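Long-range contacts in sister chromatid cohesion protein (Chaetomium thermophilum, PDB 5T8V), which probably loads the cohesin ring onto chromatin as the Scc2 cohesin loader, seen here as its C-terminal HEAT-repeat fragment: residues I276-L280 and L309-L313; S301-S307 and F408-T414; R402-D406 and M451-L455; N418-P422 and Q528-A532; L428-M432 and L455-M459. Residues are numbered along the deposited sequence.

Contact 1: residues I276-L280 and L309-L313; sequences IDEIL and LIMRL
Two antiparallel helices of the Scc2 HEAT-repeat array, 272-282 and 305-315, meet here through branched aliphatic side chains alone. Both segments are regular alpha-helix, with L280 N bonded to I276 O (2.8 Å) and L313 N to L309 O (2.9 Å). Their segment axes run at 172° to each other and come no closer than 11.5 Å, a wide spacing filled by isoleucine and leucine; in register, the CA atoms of I276 and I310 lie 7.3 Å apart. L309 (chi1 t, chi2 p) points across and sets CD2 3.7 Å from I279 CD1. One residue on, I310 leaves its backbone sideways, but with both chi angles in m its CD1 swings into the gap and lies 4.3 Å from I276 CG2 and 4.5 Å from I279 CG2. M311 and R312 turn to other neighbours: M311 reaches helix 423-440, and R312 forms a salt bridge to D259 of helix 247-267. A turn after L309, L313 (m, t) faces the partner again and places CD1 4.3 Å from I279 CD1 and 3.9 Å from I276 CG1. Helix 357-391 packs against I276, L280 and I310, while I261 of helix 247-267 touches I279 and L309. L280 (m, t) makes its approach with CD2, 3.7 Å from I310 CD1.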
# COMPACT_ATOMS: atom_id res chain seq x y z
N ILE A 276 22.97 19.75 -27.18
CA ILE A 276 22.33 19.09 -26.05
C ILE A 276 22.81 17.65 -25.99
O ILE A 276 23.39 17.22 -24.98
CB ILE A 276 20.80 19.16 -26.16
CG1 ILE A 276 20.33 20.61 -25.96
CG2 ILE A 276 20.14 18.24 -25.14
CD1 ILE A 276 18.86 20.83 -26.24
N ASP A 277 22.61 16.91 -27.08
CA ASP A 277 22.96 15.50 -27.09
C ASP A 277 24.37 15.28 -26.56
O ASP A 277 24.58 14.54 -25.59
CB ASP A 277 22.81 14.93 -28.51
CG ASP A 277 21.39 14.51 -28.83
OD1 ASP A 277 20.45 15.04 -28.19
OD2 ASP A 277 21.20 13.66 -29.72
N GLU A 278 25.35 15.95 -27.16
CA GLU A 278 26.72 15.70 -26.73
C GLU A 278 26.93 16.15 -25.29
O GLU A 278 27.59 15.45 -24.51
CB GLU A 278 27.73 16.36 -27.68
CG GLU A 278 27.50 17.83 -27.98
CD GLU A 278 28.40 18.32 -29.10
OE1 GLU A 278 29.16 17.50 -29.66
OE2 GLU A 278 28.35 19.53 -29.41
N ILE A 279 26.34 17.28 -24.91
CA ILE A 279 26.45 17.72 -23.52
C ILE A 279 25.93 16.65 -22.58
O ILE A 279 26.45 16.47 -21.48
CB ILE A 279 25.70 19.06 -23.32
CG1 ILE A 279 26.49 20.20 -23.96
CG2 ILE A 279 25.48 19.34 -21.83
CD1 ILE A 279 25.78 21.54 -23.96
N LEU A 280 24.90 15.90 -23.00
CA LEU A 280 24.33 14.88 -22.13
C LEU A 280 25.13 13.58 -22.16
O LEU A 280 24.96 12.75 -21.26
CB LEU A 280 22.88 14.61 -22.52
CG LEU A 280 21.90 15.76 -22.28
CD1 LEU A 280 20.53 15.42 -22.84
CD2 LEU A 280 21.80 16.10 -20.80
N LEU A 309 22.77 24.42 -17.08
CA LEU A 309 23.00 24.71 -18.49
C LEU A 309 21.85 24.22 -19.35
O LEU A 309 21.36 24.95 -20.21
CB LEU A 309 24.32 24.09 -18.96
CG LEU A 309 24.59 24.25 -20.46
CD1 LEU A 309 24.67 25.72 -20.85
CD2 LEU A 309 25.85 23.52 -20.87
N ILE A 310 21.41 22.98 -19.14
CA ILE A 310 20.27 22.44 -19.88
C ILE A 310 19.10 23.41 -19.80
O ILE A 310 18.54 23.84 -20.82
CB ILE A 310 19.90 21.05 -19.34
CG1 ILE A 310 20.98 20.02 -19.69
CG2 ILE A 310 18.53 20.60 -19.87
CD1 ILE A 310 21.09 19.69 -21.18
N MET A 311 18.71 23.77 -18.57
CA MET A 311 17.57 24.66 -18.41
C MET A 311 17.80 25.99 -19.11
O MET A 311 16.91 26.50 -19.80
CB MET A 311 17.28 24.86 -16.92
CG MET A 311 17.01 23.56 -16.18
SD MET A 311 16.82 23.78 -14.41
CE MET A 311 15.22 24.55 -14.40
N ARG A 312 19.01 26.54 -18.98
CA ARG A 312 19.33 27.79 -19.67
C ARG A 312 19.11 27.65 -21.17
O ARG A 312 18.52 28.54 -21.81
CB ARG A 312 20.77 28.20 -19.38
CG ARG A 312 20.97 28.88 -18.04
CD ARG A 312 22.29 29.63 -17.99
NE ARG A 312 22.34 30.70 -18.98
CZ ARG A 312 23.39 31.49 -19.17
NH1 ARG A 312 24.48 31.33 -18.44
NH2 ARG A 312 23.35 32.44 -20.10
N LEU A 313 19.58 26.56 -21.76
CA LEU A 313 19.36 26.32 -23.18
C LEU A 313 17.87 26.27 -23.50
O LEU A 313 17.43 26.75 -24.55
CB LEU A 313 20.03 25.02 -23.62
CG LEU A 313 21.55 24.93 -23.49
CD1 LEU A 313 22.05 23.62 -24.09
CD2 LEU A 313 22.23 26.11 -24.14

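Contact 2: residues S301-S307 and F408-T414; sequences SSIQPVS and FVEDFIT
A short beta strand leading into a helix lies against the last turns of helix 402-414 in the HEAT-repeat array, and the buried carboxylate of D411 ties the two together. Residues 302-303 are extended, Q304 is the N-cap, and helix 305-315 starts at P305; the CA atoms of I303 and D411 are 5.4 Å apart, those of S307 and F408 6.2 Å. D411 (chi1 m) points at the junction, so its OD2 accepts two hydrogen bonds: from Q304 N at 2.7 Å (angle 151°) and from S307 OG (chi1 m) at 2.9 Å. Its OD1 is taken by a salt bridge to R293. S307 N makes a weak 2.9 Å bond back to Q304 O, closing the first turn. The I303 backbone pairs with F295 of strand 295-296, while S301 OG bonds to D299 and S302 OG to K296. T414 OG1 donates to E410 O (3.1 Å), and its CG2 rests 3.7 Å from S301 OG. At the other end F408 (chi1 m) sends its ring along helix 305-315, putting CE1 4.0 Å from V306 CG1 and CD1 3.6 Å from S307 OG.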
# COMPACT_ATOMS: atom_id res chain seq x y z
N SER A 301 19.76 26.88 -2.48
CA SER A 301 19.82 25.50 -2.91
C SER A 301 20.96 25.30 -3.91
O SER A 301 21.67 26.24 -4.29
CB SER A 301 18.48 25.07 -3.51
OG SER A 301 18.13 25.88 -4.61
N SER A 302 21.14 24.05 -4.34
CA SER A 302 22.25 23.69 -5.21
C SER A 302 21.80 22.66 -6.23
O SER A 302 21.03 21.75 -5.91
CB SER A 302 23.42 23.14 -4.39
OG SER A 302 23.79 24.05 -3.37
N ILE A 303 22.29 22.81 -7.46
CA ILE A 303 22.06 21.87 -8.54
C ILE A 303 23.40 21.59 -9.21
O ILE A 303 24.37 22.33 -9.04
CB ILE A 303 21.05 22.41 -9.58
CG1 ILE A 303 21.45 23.81 -10.03
CG2 ILE A 303 19.64 22.40 -8.99
CD1 ILE A 303 20.61 24.35 -11.17
N GLN A 304 23.45 20.50 -9.96
CA GLN A 304 24.67 20.26 -10.72
C GLN A 304 24.71 21.16 -11.95
O GLN A 304 23.67 21.42 -12.56
CB GLN A 304 24.78 18.79 -11.13
CG GLN A 304 23.57 18.22 -11.83
CD GLN A 304 23.80 16.80 -12.30
OE1 GLN A 304 24.93 16.33 -12.39
NE2 GLN A 304 22.71 16.09 -12.60
N PRO A 305 25.89 21.65 -12.34
CA PRO A 305 25.94 22.70 -13.37
C PRO A 305 25.35 22.29 -14.70
O PRO A 305 24.81 23.14 -15.42
CB PRO A 305 27.44 23.00 -13.48
CG PRO A 305 28.10 21.74 -13.05
CD PRO A 305 27.23 21.18 -11.97
N VAL A 306 25.43 21.00 -15.06
CA VAL A 306 24.83 20.56 -16.31
C VAL A 306 23.33 20.82 -16.31
O VAL A 306 22.75 21.21 -17.33
CB VAL A 306 25.14 19.07 -16.55
CG1 VAL A 306 24.55 18.20 -15.45
CG2 VAL A 306 24.63 18.63 -17.92
N SER A 307 22.67 20.61 -15.16
CA SER A 307 21.25 20.92 -15.07
C SER A 307 20.99 22.39 -15.37
O SER A 307 20.13 22.74 -16.18
CB SER A 307 20.72 20.55 -13.68
OG SER A 307 20.86 19.16 -13.42
N PHE A 408 18.83 14.61 -12.88
CA PHE A 408 18.18 15.70 -13.60
C PHE A 408 16.81 15.99 -13.01
O PHE A 408 16.46 17.15 -12.75
CB PHE A 408 18.05 15.35 -15.08
CG PHE A 408 19.30 15.62 -15.88
CD1 PHE A 408 19.79 16.90 -16.00
CD2 PHE A 408 19.97 14.58 -16.51
CE1 PHE A 408 20.93 17.15 -16.73
CE2 PHE A 408 21.11 14.82 -17.24
CZ PHE A 408 21.60 16.11 -17.36
N VAL A 409 16.01 14.95 -12.77
CA VAL A 409 14.68 15.15 -12.21
C VAL A 409 14.79 15.84 -10.85
O VAL A 409 14.04 16.78 -10.56
CB VAL A 409 13.93 13.82 -12.11
CG1 VAL A 409 12.61 13.99 -11.36
CG2 VAL A 409 13.66 13.27 -13.51
N GLU A 410 15.72 15.40 -10.01
CA GLU A 410 15.87 16.01 -8.69
C GLU A 410 16.19 17.50 -8.81
O GLU A 410 15.59 18.33 -8.12
CB GLU A 410 16.96 15.28 -7.90
CG GLU A 410 16.54 13.91 -7.39
CD GLU A 410 17.66 13.20 -6.66
OE1 GLU A 410 18.43 12.46 -7.31
OE2 GLU A 410 17.78 13.38 -5.43
N ASP A 411 17.12 17.85 -9.70
CA ASP A 411 17.47 19.26 -9.85
C ASP A 411 16.29 20.07 -10.40
O ASP A 411 16.03 21.19 -9.94
CB ASP A 411 18.69 19.41 -10.76
CG ASP A 411 19.98 19.02 -10.06
OD1 ASP A 411 19.91 18.25 -9.08
OD2 ASP A 411 21.05 19.48 -10.50
N PHE A 412 15.57 19.52 -11.38
CA PHE A 412 14.41 20.22 -11.92
C PHE A 412 13.36 20.46 -10.83
O PHE A 412 12.79 21.55 -10.74
CB PHE A 412 13.80 19.42 -13.07
CG PHE A 412 14.75 19.18 -14.22
CD1 PHE A 412 15.85 20.00 -14.43
CD2 PHE A 412 14.54 18.13 -15.10
CE1 PHE A 412 16.71 19.78 -15.48
CE2 PHE A 412 15.40 17.91 -16.16
CZ PHE A 412 16.49 18.73 -16.35
N ILE A 413 13.09 19.44 -10.01
CA ILE A 413 12.17 19.62 -8.88
C ILE A 413 12.67 20.74 -7.98
O ILE A 413 11.89 21.61 -7.56
CB ILE A 413 12.01 18.30 -8.11
CG1 ILE A 413 11.45 17.19 -9.01
CG2 ILE A 413 11.12 18.50 -6.89
CD1 ILE A 413 10.03 17.39 -9.45
N THR A 414 13.96 20.72 -7.65
CA THR A 414 14.51 21.76 -6.78
C THR A 414 14.21 23.15 -7.33
O THR A 414 13.89 24.07 -6.57
CB THR A 414 16.02 21.56 -6.62
OG1 THR A 414 16.26 20.37 -5.87
CG2 THR A 414 16.66 22.75 -5.91

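Contact 3: residues R402-D406 and M451-L455; sequences RNLLD and MALEL
Helices 402-414 and 446-474 run side by side in nearly the same direction, their segment axes 12.6 Å apart at closest and crossing at -24°. CA atoms pair R402 with M451 (8.9 Å) and D406 with L455 (8.2 Å). R402, in the first turn of its helix, stretches across with chi1 to chi3 all t: NE passes 3.5 Å from M451 CG, and NH2 forms a salt bridge to E454 OE1 at 2.9 Å. L405 (t, p) lies on the buried side, where its CD2 touches M451 SD at 3.7 Å and L455 CD1 at 4.0 Å; helix 357-391 closes over L405 and M451. D406, one turn on from R402, takes R402 NH1 on its OD2 at 3.0 Å and lets L455 CD2 approach its OD1 to 3.7 Å. The result is a salt-bridge network of R402, D406 and E454 beside an apolar layer. With helix 423-440 between them in sequence, such near-parallel neighbours are consistent with the stacking of successive repeats in a HEAT solenoid.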
# COMPACT_ATOMS: atom_id res chain seq x y z
N ARG A 402 20.10 5.56 -15.85
CA ARG A 402 18.90 5.94 -15.10
C ARG A 402 19.23 6.85 -13.93
O ARG A 402 18.40 7.67 -13.53
CB ARG A 402 18.19 4.68 -14.62
CG ARG A 402 16.77 4.92 -14.15
CD ARG A 402 16.14 3.64 -13.65
NE ARG A 402 14.77 3.86 -13.22
CZ ARG A 402 14.43 4.50 -12.11
NH1 ARG A 402 15.36 5.00 -11.31
NH2 ARG A 402 13.15 4.65 -11.79
N ASN A 403 20.44 6.72 -13.37
CA ASN A 403 20.82 7.58 -12.25
C ASN A 403 20.97 9.03 -12.68
O ASN A 403 20.68 9.94 -11.90
CB ASN A 403 22.12 7.07 -11.62
CG ASN A 403 22.48 7.82 -10.35
OD1 ASN A 403 23.35 8.69 -10.35
ND2 ASN A 403 21.79 7.49 -9.26
N LEU A 404 21.42 9.27 -13.91
CA LEU A 404 21.52 10.64 -14.40
C LEU A 404 20.14 11.23 -14.66
O LEU A 404 19.91 12.41 -14.39
CB LEU A 404 22.37 10.68 -15.67
CG LEU A 404 23.83 10.28 -15.45
CD1 LEU A 404 24.06 8.83 -15.86
CD2 LEU A 404 24.76 11.21 -16.20
N LEU A 405 19.21 10.42 -15.17
CA LEU A 405 17.82 10.85 -15.25
C LEU A 405 17.30 11.23 -13.87
O LEU A 405 16.67 12.28 -13.70
CB LEU A 405 16.97 9.74 -15.87
CG LEU A 405 15.45 9.85 -15.74
CD1 LEU A 405 14.94 11.19 -16.24
CD2 LEU A 405 14.78 8.72 -16.50
N ASP A 406 17.57 10.39 -12.87
CA ASP A 406 17.14 10.70 -11.51
C ASP A 406 17.73 12.02 -11.04
O ASP A 406 17.03 12.84 -10.43
CB ASP A 406 17.54 9.57 -10.56
CG ASP A 406 16.69 8.33 -10.73
OD1 ASP A 406 15.54 8.45 -11.21
OD2 ASP A 406 17.16 7.23 -10.37
N MET A 451 9.74 2.41 -14.13
CA MET A 451 10.38 3.72 -14.10
C MET A 451 9.33 4.83 -14.10
O MET A 451 9.41 5.78 -13.30
CB MET A 451 11.31 3.87 -15.30
CG MET A 451 12.19 5.11 -15.24
SD MET A 451 13.06 5.44 -16.78
CE MET A 451 11.70 5.94 -17.83
N ALA A 452 8.34 4.73 -14.98
CA ALA A 452 7.33 5.78 -15.12
C ALA A 452 6.58 5.99 -13.81
O ALA A 452 6.36 7.13 -13.39
CB ALA A 452 6.37 5.43 -16.25
N LEU A 453 6.16 4.90 -13.16
CA LEU A 453 5.50 5.02 -11.87
C LEU A 453 6.43 5.62 -10.83
O LEU A 453 6.04 6.52 -10.07
CB LEU A 453 4.99 3.65 -11.41
CG LEU A 453 3.90 3.02 -12.27
CD1 LEU A 453 3.72 1.55 -11.92
CD2 LEU A 453 2.59 3.77 -12.11
N GLU A 454 7.68 5.15 -10.78
CA GLU A 454 8.62 5.63 -9.78
C GLU A 454 8.85 7.13 -9.91
O GLU A 454 9.00 7.82 -8.89
CB GLU A 454 9.93 4.85 -9.90
CG GLU A 454 11.03 5.33 -8.97
CD GLU A 454 12.13 4.29 -8.79
OE1 GLU A 454 12.07 3.24 -9.48
OE2 GLU A 454 13.04 4.51 -7.96
N LEU A 455 8.90 7.65 -11.13
CA LEU A 455 9.11 9.08 -11.32
C LEU A 455 7.83 9.87 -11.11
O LEU A 455 7.85 10.94 -10.49
CB LEU A 455 9.67 9.35 -12.72
CG LEU A 455 11.14 8.97 -12.98
CD1 LEU A 455 11.55 9.47 -14.35
CD2 LEU A 455 12.08 9.52 -11.92

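Contact 4: residues N418-P422 and Q528-A532; sequences NPDWP and QLSSA
A tight loop, not a helix, forms one side of this contact: N418 to W421 make a type I beta turn, with W421 N bonded to N418 O (2.9 Å), and N418 OD1 also accepts from D420 N (2.9 Å, 152°), an Asx turn. The turn presents backbone to helix 527-550. D420 O lies 3.3 Å from A532 CB, and the CA atoms of D420 and A532 are 5.7 Å apart, a closeness the small alanine allows. P422 CD rests 3.8 Å from the same A532 CB. D420 CG meets L529 CD1 at 3.4 Å, while OD2 of D420 forms a salt bridge to R520 of helix 509-520. W421 (chi1 m) folds its indole past Q528, whose side chain (chi1 t) leans over one ring face; W421 CH2 to Q528 CG is 3.7 Å. The loop links helix 402-414 to helix 423-440 and fills the space between helix 527-550, helix 509-520, which touches P419 and L529, and helix 305-315, which packs on W421 and P422.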
# COMPACT_ATOMS: atom_id res chain seq x y z
N ASN A 418 11.16 28.12 -8.68
CA ASN A 418 12.13 29.20 -8.70
C ASN A 418 11.90 30.05 -9.94
O ASN A 418 12.10 29.56 -11.06
CB ASN A 418 13.55 28.64 -8.70
CG ASN A 418 14.60 29.71 -8.48
OD1 ASN A 418 14.42 30.86 -8.90
ND2 ASN A 418 15.68 29.35 -7.81
N PRO A 419 11.48 31.32 -9.80
CA PRO A 419 11.21 32.12 -11.01
C PRO A 419 12.44 32.35 -11.88
O PRO A 419 12.28 32.72 -13.05
CB PRO A 419 10.68 33.44 -10.44
CG PRO A 419 11.18 33.49 -9.03
CD PRO A 419 11.22 32.07 -8.57
N ASP A 420 13.64 32.14 -11.35
CA ASP A 420 14.85 32.23 -12.17
C ASP A 420 14.94 31.10 -13.18
O ASP A 420 15.74 31.19 -14.12
CB ASP A 420 16.10 32.19 -11.28
CG ASP A 420 16.27 33.45 -10.47
OD1 ASP A 420 15.29 34.21 -10.33
OD2 ASP A 420 17.39 33.67 -9.96
N TRP A 421 14.15 30.04 -13.02
CA TRP A 421 14.31 28.81 -13.78
C TRP A 421 12.96 28.31 -14.27
O TRP A 421 12.50 27.22 -13.89
CB TRP A 421 15.02 27.75 -12.93
CG TRP A 421 16.41 28.16 -12.55
CD1 TRP A 421 16.82 28.63 -11.34
CD2 TRP A 421 17.57 28.14 -13.39
NE1 TRP A 421 18.17 28.90 -11.37
CE2 TRP A 421 18.65 28.61 -12.61
CE3 TRP A 421 17.80 27.77 -14.72
CZ2 TRP A 421 19.94 28.72 -13.12
CZ3 TRP A 421 19.09 27.88 -15.22
CH2 TRP A 421 20.14 28.35 -14.42
N PRO A 422 12.29 29.08 -15.13
CA PRO A 422 10.97 28.65 -15.63
C PRO A 422 11.01 27.41 -16.51
O PRO A 422 9.94 26.85 -16.79
CB PRO A 422 10.48 29.87 -16.41
CG PRO A 422 11.70 30.64 -16.75
CD PRO A 422 12.65 30.42 -15.61
N GLN A 528 21.48 34.75 -17.87
CA GLN A 528 20.55 33.74 -17.38
C GLN A 528 19.24 34.39 -16.93
O GLN A 528 18.15 33.94 -17.32
CB GLN A 528 21.20 32.97 -16.23
CG GLN A 528 20.33 31.89 -15.61
CD GLN A 528 19.34 32.44 -14.61
OE1 GLN A 528 18.13 32.44 -14.85
NE2 GLN A 528 19.84 32.92 -13.47
N LEU A 529 19.32 35.44 -16.13
CA LEU A 529 18.12 36.06 -15.59
C LEU A 529 17.30 36.74 -16.69
O LEU A 529 16.06 36.70 -16.66
CB LEU A 529 18.50 37.07 -14.50
CG LEU A 529 17.55 37.25 -13.31
CD1 LEU A 529 17.26 35.93 -12.60
CD2 LEU A 529 18.16 38.24 -12.34
N SER A 530 17.96 37.35 -17.67
CA SER A 530 17.23 37.97 -18.77
C SER A 530 16.59 36.92 -19.66
O SER A 530 15.51 37.17 -20.22
CB SER A 530 18.17 38.87 -19.58
OG SER A 530 19.21 38.11 -20.16
N SER A 531 17.22 35.76 -19.82
CA SER A 531 16.58 34.67 -20.54
C SER A 531 15.34 34.19 -19.81
O SER A 531 14.28 33.98 -20.41
CB SER A 531 17.57 33.52 -20.74
OG SER A 531 17.80 32.84 -19.52
N ALA A 532 15.44 34.02 -18.49
CA ALA A 532 14.27 33.67 -17.70
C ALA A 532 13.17 34.70 -17.89
O ALA A 532 11.98 34.35 -18.01
CB ALA A 532 14.64 33.55 -16.22

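Contact 5: residues L428-M432 and L455-M459; sequences LRLLM and LLGTM
M459 has the largest area buried where segment 455-459 meets segment 428-432, followed by M432 and L431. In M459 chi1 is m, chi2 t and chi3 m, so the thioether reaches straight across: SD lies 3.8 Å from M432 CB and 3.8 Å from the backbone L428 O, and CE turns to L431 CD2 at 4.2 Å. Behind it, M459 CG comes 4.4 Å from L428 CD2. M432 (t, m, m) leaves its helix sideways, and its end leads away from the partner, the side chain also touching A609, while its CG meets L456 CD2 at 4.0 Å; the CA atoms of M432 and L456, 6.7 Å apart, set the register. The segments belong to helices 423-440 and 446-474, consecutive in the chain and joined by a short loop, and so form an antiparallel helical hairpin of the kind that makes up a HEAT repeat. Their segment axes approach to 11.0 Å, with a signed crossing angle of -142°. L431, with both chi angles t, points at the partner and sets CD2 3.8 Å from L455 CD1; its other neighbours include I383 of helix 357-391 and V409 of helix 402-414. Both backbones are regular helix, M432 N bonding to L428 O and M459 N to L455 O, each at 2.9 Å. On the flank of the second helix, T458 OG1 (chi1 p) donates to L455 O at 2.8 Å.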
# COMPACT_ATOMS: atom_id res chain seq x y z
N LEU A 428 9.83 19.18 -16.63
CA LEU A 428 9.03 18.28 -15.81
C LEU A 428 7.68 17.99 -16.44
O LEU A 428 7.15 16.89 -16.30
CB LEU A 428 8.84 18.87 -14.41
CG LEU A 428 10.08 18.91 -13.52
CD1 LEU A 428 9.85 19.82 -12.32
CD2 LEU A 428 10.45 17.51 -13.07
N ARG A 429 7.10 18.98 -17.14
CA ARG A 429 5.81 18.77 -17.79
C ARG A 429 5.93 17.72 -18.89
O ARG A 429 5.15 16.76 -18.93
CB ARG A 429 5.30 20.09 -18.38
CG ARG A 429 3.92 20.00 -19.01
CD ARG A 429 3.77 20.97 -20.17
NE ARG A 429 4.03 22.35 -19.77
CZ ARG A 429 4.13 23.37 -20.62
NH1 ARG A 429 3.98 23.17 -21.92
NH2 ARG A 429 4.37 24.59 -20.16
N LEU A 430 6.90 17.88 -19.79
CA LEU A 430 7.06 16.91 -20.87
C LEU A 430 7.44 15.55 -20.33
O LEU A 430 6.95 14.51 -20.81
CB LEU A 430 8.09 17.42 -21.87
CG LEU A 430 7.76 18.76 -22.51
CD1 LEU A 430 8.87 19.18 -23.46
CD2 LEU A 430 6.43 18.72 -23.25
N LEU A 431 8.32 15.51 -19.32
CA LEU A 431 8.66 14.24 -18.70
C LEU A 431 7.42 13.56 -18.14
O LEU A 431 7.22 12.35 -18.33
CB LEU A 431 9.71 14.47 -17.61
CG LEU A 431 10.64 13.29 -17.29
CD1 LEU A 431 11.87 13.78 -16.56
CD2 LEU A 431 9.93 12.25 -16.46
N MET A 432 6.57 14.32 -17.46
CA MET A 432 5.36 13.75 -16.88
C MET A 432 4.43 13.21 -17.96
O MET A 432 3.95 12.08 -17.87
CB MET A 432 4.65 14.81 -16.03
CG MET A 432 3.30 14.37 -15.47
SD MET A 432 1.94 14.67 -16.61
CE MET A 432 1.86 16.46 -16.57
N LEU A 455 8.90 7.65 -11.13
CA LEU A 455 9.11 9.08 -11.32
C LEU A 455 7.83 9.87 -11.11
O LEU A 455 7.85 10.94 -10.49
CB LEU A 455 9.67 9.35 -12.72
CG LEU A 455 11.14 8.97 -12.98
CD1 LEU A 455 11.55 9.47 -14.35
CD2 LEU A 455 12.08 9.52 -11.92
N LEU A 456 6.70 9.37 -11.63
CA LEU A 456 5.42 10.01 -11.36
C LEU A 456 5.19 10.16 -9.86
O LEU A 456 4.52 11.11 -9.43
CB LEU A 456 4.29 9.20 -11.99
CG LEU A 456 4.15 9.30 -13.52
CD1 LEU A 456 3.18 8.26 -14.05
CD2 LEU A 456 3.70 10.70 -13.93
N GLY A 457 5.75 9.26 -9.06
CA GLY A 457 5.69 9.41 -7.62
C GLY A 457 6.42 10.64 -7.12
O GLY A 457 5.84 11.47 -6.42
N THR A 458 7.70 10.78 -7.48
CA THR A 458 8.47 11.93 -7.01
C THR A 458 7.86 13.23 -7.51
O THR A 458 7.80 14.22 -6.77
CB THR A 458 9.93 11.81 -7.47
OG1 THR A 458 10.00 11.84 -8.89
CG2 THR A 458 10.56 10.52 -6.97
N MET A 459 7.41 13.26 -8.76
CA MET A 459 6.76 14.46 -9.28
C MET A 459 5.49 14.77 -8.50
O MET A 459 5.22 15.93 -8.15
CB MET A 459 6.45 14.29 -10.77
CG MET A 459 7.69 14.40 -11.67
SD MET A 459 7.34 14.32 -13.45
CE MET A 459 6.87 12.61 -13.62

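Overall arrangement
The five contacts form one continuous block of the helical array. Contacts 3 and 5, centres about 9 Å apart, share L455 on helix 446-474, and L405 CD1 meets L431 CD1 at 4.0 Å between them. Contact 2 stands between this pair and contact 1: V409 CG2 lies 3.6 Å from L431 CD1 of contact 5, and F408 CZ lies 3.5 Å from L280 CD2 of contact 1; contacts 1 and 2 both use helix 305-315. Contact 4 joins contact 1, where W421 CB packs 3.5 Å from M311 CE. Contacts 3 and 4 are the most separated, with centres about 25 Å and nearest atoms about 15 Å apart; helix 402-414 starts in contact 3 and leads, through contact 2, to the loop of contact 4.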